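Local coordinates for protein probable cobalt-precorrin-6B C(15)-methyltransferase (decarboxylating) (Methanothermobacter thermautotrophicus, PDB 1L3I) that probably methylates C-15 of cobalt-precorrin-6B with S-adenosyl-L-methionine and then decarboxylates C-12, yielding cobalt-precorrin-7 in anaerobic cobalamin biosynthesis, at residues V154-L159 / P178-Y183. Numbering follows the deposited sequence.
Sequences VNITEL and PVALIY
The Y183 ring lies across N155, whose CB sits over one ring face in a CH-pi contact, 3.6 Å from the ring centroid and offset toward the rim. Y183 CG stands between its own backbone N and carbonyl carbon (chi1 58°); the far end of the ring approaches strand 155-159, with Y183 CZ 3.3 Å from N155 CB. A water links Y183 OH, 3.0 Å away, to T157 OG1 and to the carbonyl O of I156, toward which it donates. An alanine in place of Y183 would probably leave N155 CB without its aromatic cover and the water without one of its three partners. Along the backbone, N155–Y183, T157–L181 and L159–V179 are antiparallel hydrogen-bonded pairs; the bond from V179 N to L159 O is weak at 3.3 Å. On the sheet face opposite N155, T157, L181 and Y183, I156 CG1 lies 4.1 Å from I182 CG1, the two side chains running side by side. There E158 OE1 meets A180 CB at 3.6 Å, while E158 OE2 forms a salt bridge with K140. The two strands form the base of the C-terminal hairpin, 155-167 being outermost within this chain: 178-183 adjoins strand 128-134, helices 137-149 and 19-29 pack on opposite faces, and 157-159 continues the Rossmann-like sheet as an antiparallel ladder with a second subunit.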
ATOM      1  N   VAL A 154      -7.083   4.705 -22.042  1.00 39.68           N
ATOM      2  CA  VAL A 154      -6.369   3.861 -21.080  1.00 36.93           C
ATOM      3  C   VAL A 154      -6.499   4.229 -19.610  1.00 36.59           C
ATOM      4  O   VAL A 154      -6.506   5.408 -19.253  1.00 38.82           O
ATOM      5  CB  VAL A 154      -4.883   3.851 -21.385  1.00 36.79           C
ATOM      6  CG1 VAL A 154      -4.192   2.811 -20.550  1.00 45.81           C
ATOM      7  CG2 VAL A 154      -4.657   3.603 -22.851  1.00 43.79           C
ATOM      8  N   ASN A 155      -6.548   3.209 -18.756  1.00 34.50           N
ATOM      9  CA  ASN A 155      -6.638   3.405 -17.311  1.00 33.30           C
ATOM     10  C   ASN A 155      -5.673   2.475 -16.592  1.00 29.09           C
ATOM     11  O   ASN A 155      -5.314   1.433 -17.139  1.00 28.02           O
ATOM     12  CB  ASN A 155      -8.045   3.115 -16.810  1.00 36.68           C
ATOM     13  CG  ASN A 155      -9.035   4.142 -17.271  1.00 47.35           C
ATOM     14  OD1 ASN A 155      -9.179   5.202 -16.650  1.00 49.59           O
ATOM     15  ND2 ASN A 155      -9.708   3.862 -18.391  1.00 50.00           N
ATOM     16  N   ILE A 156      -5.232   2.857 -15.388  1.00 25.93           N
ATOM     17  CA  ILE A 156      -4.320   2.013 -14.606  1.00 23.78           C
ATOM     18  C   ILE A 156      -4.742   1.975 -13.144  1.00 24.28           C
ATOM     19  O   ILE A 156      -5.052   3.014 -12.564  1.00 30.06           O
ATOM     20  CB  ILE A 156      -2.807   2.472 -14.706  1.00 20.30           C
ATOM     21  CG1 ILE A 156      -1.912   1.525 -13.886  1.00 21.38           C
ATOM     22  CG2 ILE A 156      -2.645   3.908 -14.221  1.00 23.09           C
ATOM     23  CD1 ILE A 156      -0.444   1.696 -14.081  1.00 15.71           C
ATOM     24  N   THR A 157      -4.814   0.784 -12.569  1.00 21.03           N
ATOM     25  CA  THR A 157      -5.141   0.617 -11.161  1.00 21.78           C
ATOM     26  C   THR A 157      -4.073  -0.249 -10.525  1.00 21.84           C
ATOM     27  O   THR A 157      -3.747  -1.313 -11.046  1.00 23.20           O
ATOM     28  CB  THR A 157      -6.479  -0.059 -10.967  1.00 22.91           C
ATOM     29  OG1 THR A 157      -7.494   0.780 -11.501  1.00 27.79           O
ATOM     30  CG2 THR A 157      -6.759  -0.313  -9.508  1.00 21.20           C
ATOM     31  N   GLU A 158      -3.497   0.218  -9.422  1.00 23.12           N
ATOM     32  CA  GLU A 158      -2.470  -0.538  -8.725  1.00 22.82           C
ATOM     33  C   GLU A 158      -3.010  -1.048  -7.398  1.00 23.12           C
ATOM     34  O   GLU A 158      -3.453  -0.259  -6.560  1.00 22.20           O
ATOM     35  CB  GLU A 158      -1.257   0.325  -8.468  1.00 22.91           C
ATOM     36  CG  GLU A 158      -0.116  -0.477  -7.898  1.00 32.79           C
ATOM     37  CD  GLU A 158       1.140  -0.386  -8.722  1.00 41.73           C
ATOM     38  OE1 GLU A 158       1.124   0.223  -9.818  1.00 48.47           O
ATOM     39  OE2 GLU A 158       2.159  -0.922  -8.250  1.00 45.96           O
ATOM     40  N   LEU A 159      -2.958  -2.360  -7.214  1.00 20.29           N
ATOM     41  CA  LEU A 159      -3.434  -2.951  -5.976  1.00 21.93           C
ATOM     42  C   LEU A 159      -2.334  -3.416  -5.048  1.00 25.87           C
ATOM     43  O   LEU A 159      -1.431  -4.148  -5.463  1.00 27.83           O
ATOM     44  CB  LEU A 159      -4.327  -4.164  -6.243  1.00 24.68           C
ATOM     45  CG  LEU A 159      -5.679  -4.053  -6.929  1.00 31.98           C
ATOM     46  CD1 LEU A 159      -6.436  -5.361  -6.689  1.00 30.56           C
ATOM     47  CD2 LEU A 159      -6.468  -2.887  -6.356  1.00 30.23           C
ATOM     48  N   PRO A 178       2.841  -5.727  -5.312  1.00 23.29           N
ATOM     49  CA  PRO A 178       1.846  -4.943  -6.031  1.00 22.64           C
ATOM     50  C   PRO A 178       1.669  -5.395  -7.472  1.00 20.85           C
ATOM     51  O   PRO A 178       2.600  -5.877  -8.100  1.00 26.12           O
ATOM     52  CB  PRO A 178       2.406  -3.517  -5.924  1.00 18.31           C
ATOM     53  CG  PRO A 178       3.847  -3.701  -5.773  1.00 21.77           C
ATOM     54  CD  PRO A 178       3.934  -4.871  -4.830  1.00 24.03           C
ATOM     55  N   VAL A 179       0.447  -5.289  -7.962  1.00 24.19           N
ATOM     56  CA  VAL A 179       0.134  -5.651  -9.323  1.00 26.25           C
ATOM     57  C   VAL A 179      -0.723  -4.527  -9.895  1.00 27.06           C
ATOM     58  O   VAL A 179      -1.619  -4.004  -9.212  1.00 28.59           O
ATOM     59  CB  VAL A 179      -0.672  -6.976  -9.383  1.00 28.46           C
ATOM     60  CG1 VAL A 179      -1.066  -7.293 -10.841  1.00 26.37           C
ATOM     61  CG2 VAL A 179       0.154  -8.109  -8.795  1.00 30.46           C
ATOM     62  N   ALA A 180      -0.411  -4.100 -11.112  1.00 24.05           N
ATOM     63  CA  ALA A 180      -1.193  -3.055 -11.757  1.00 26.86           C
ATOM     64  C   ALA A 180      -2.022  -3.658 -12.903  1.00 28.26           C
ATOM     65  O   ALA A 180      -1.618  -4.639 -13.544  1.00 26.71           O
ATOM     66  CB  ALA A 180      -0.272  -1.956 -12.297  1.00 25.12           C
ATOM     67  N   LEU A 181      -3.213  -3.111 -13.106  1.00 26.31           N
ATOM     68  CA  LEU A 181      -4.080  -3.558 -14.180  1.00 26.03           C
ATOM     69  C   LEU A 181      -4.273  -2.366 -15.105  1.00 29.03           C
ATOM     70  O   LEU A 181      -4.762  -1.314 -14.671  1.00 26.36           O
ATOM     71  CB  LEU A 181      -5.445  -4.034 -13.665  1.00 26.75           C
ATOM     72  CG  LEU A 181      -5.469  -5.262 -12.753  1.00 24.87           C
ATOM     73  CD1 LEU A 181      -6.903  -5.563 -12.379  1.00 23.18           C
ATOM     74  CD2 LEU A 181      -4.832  -6.458 -13.434  1.00 21.48           C
ATOM     75  N   ILE A 182      -3.754  -2.484 -16.329  1.00 28.38           N
ATOM     76  CA  ILE A 182      -3.882  -1.440 -17.337  1.00 25.39           C
ATOM     77  C   ILE A 182      -5.030  -1.910 -18.241  1.00 27.16           C
ATOM     78  O   ILE A 182      -4.944  -2.973 -18.863  1.00 28.13           O
ATOM     79  CB  ILE A 182      -2.558  -1.245 -18.132  1.00 26.11           C
ATOM     80  CG1 ILE A 182      -1.451  -0.754 -17.204  1.00 21.32           C
ATOM     81  CG2 ILE A 182      -2.755  -0.246 -19.271  1.00 23.98           C
ATOM     82  CD1 ILE A 182      -0.791  -1.826 -16.407  1.00 21.62           C
ATOM     83  N   TYR A 183      -6.115  -1.144 -18.300  1.00 29.21           N
ATOM     84  CA  TYR A 183      -7.265  -1.551 -19.093  1.00 30.37           C
ATOM     85  C   TYR A 183      -7.824  -0.454 -19.994  1.00 33.71           C
ATOM     86  O   TYR A 183      -7.698   0.740 -19.698  1.00 31.14           O
ATOM     87  CB  TYR A 183      -8.349  -2.135 -18.179  1.00 28.77           C
ATOM     88  CG  TYR A 183      -8.831  -1.182 -17.107  1.00 31.78           C
ATOM     89  CD1 TYR A 183     -10.017  -0.467 -17.286  1.00 31.74           C
ATOM     90  CD2 TYR A 183      -8.062  -0.917 -15.971  1.00 26.64           C
ATOM     91  CE1 TYR A 183     -10.434   0.479 -16.358  1.00 31.76           C
ATOM     92  CE2 TYR A 183      -8.471   0.030 -15.043  1.00 29.48           C
ATOM     93  CZ  TYR A 183      -9.646   0.735 -15.254  1.00 34.42           C
ATOM     94  OH  TYR A 183     -10.036   1.715 -14.369  1.00 39.69           O
TER
HETATM   95  O   HOH W   1      -8.031   3.228 -12.747  1.00 25.26           O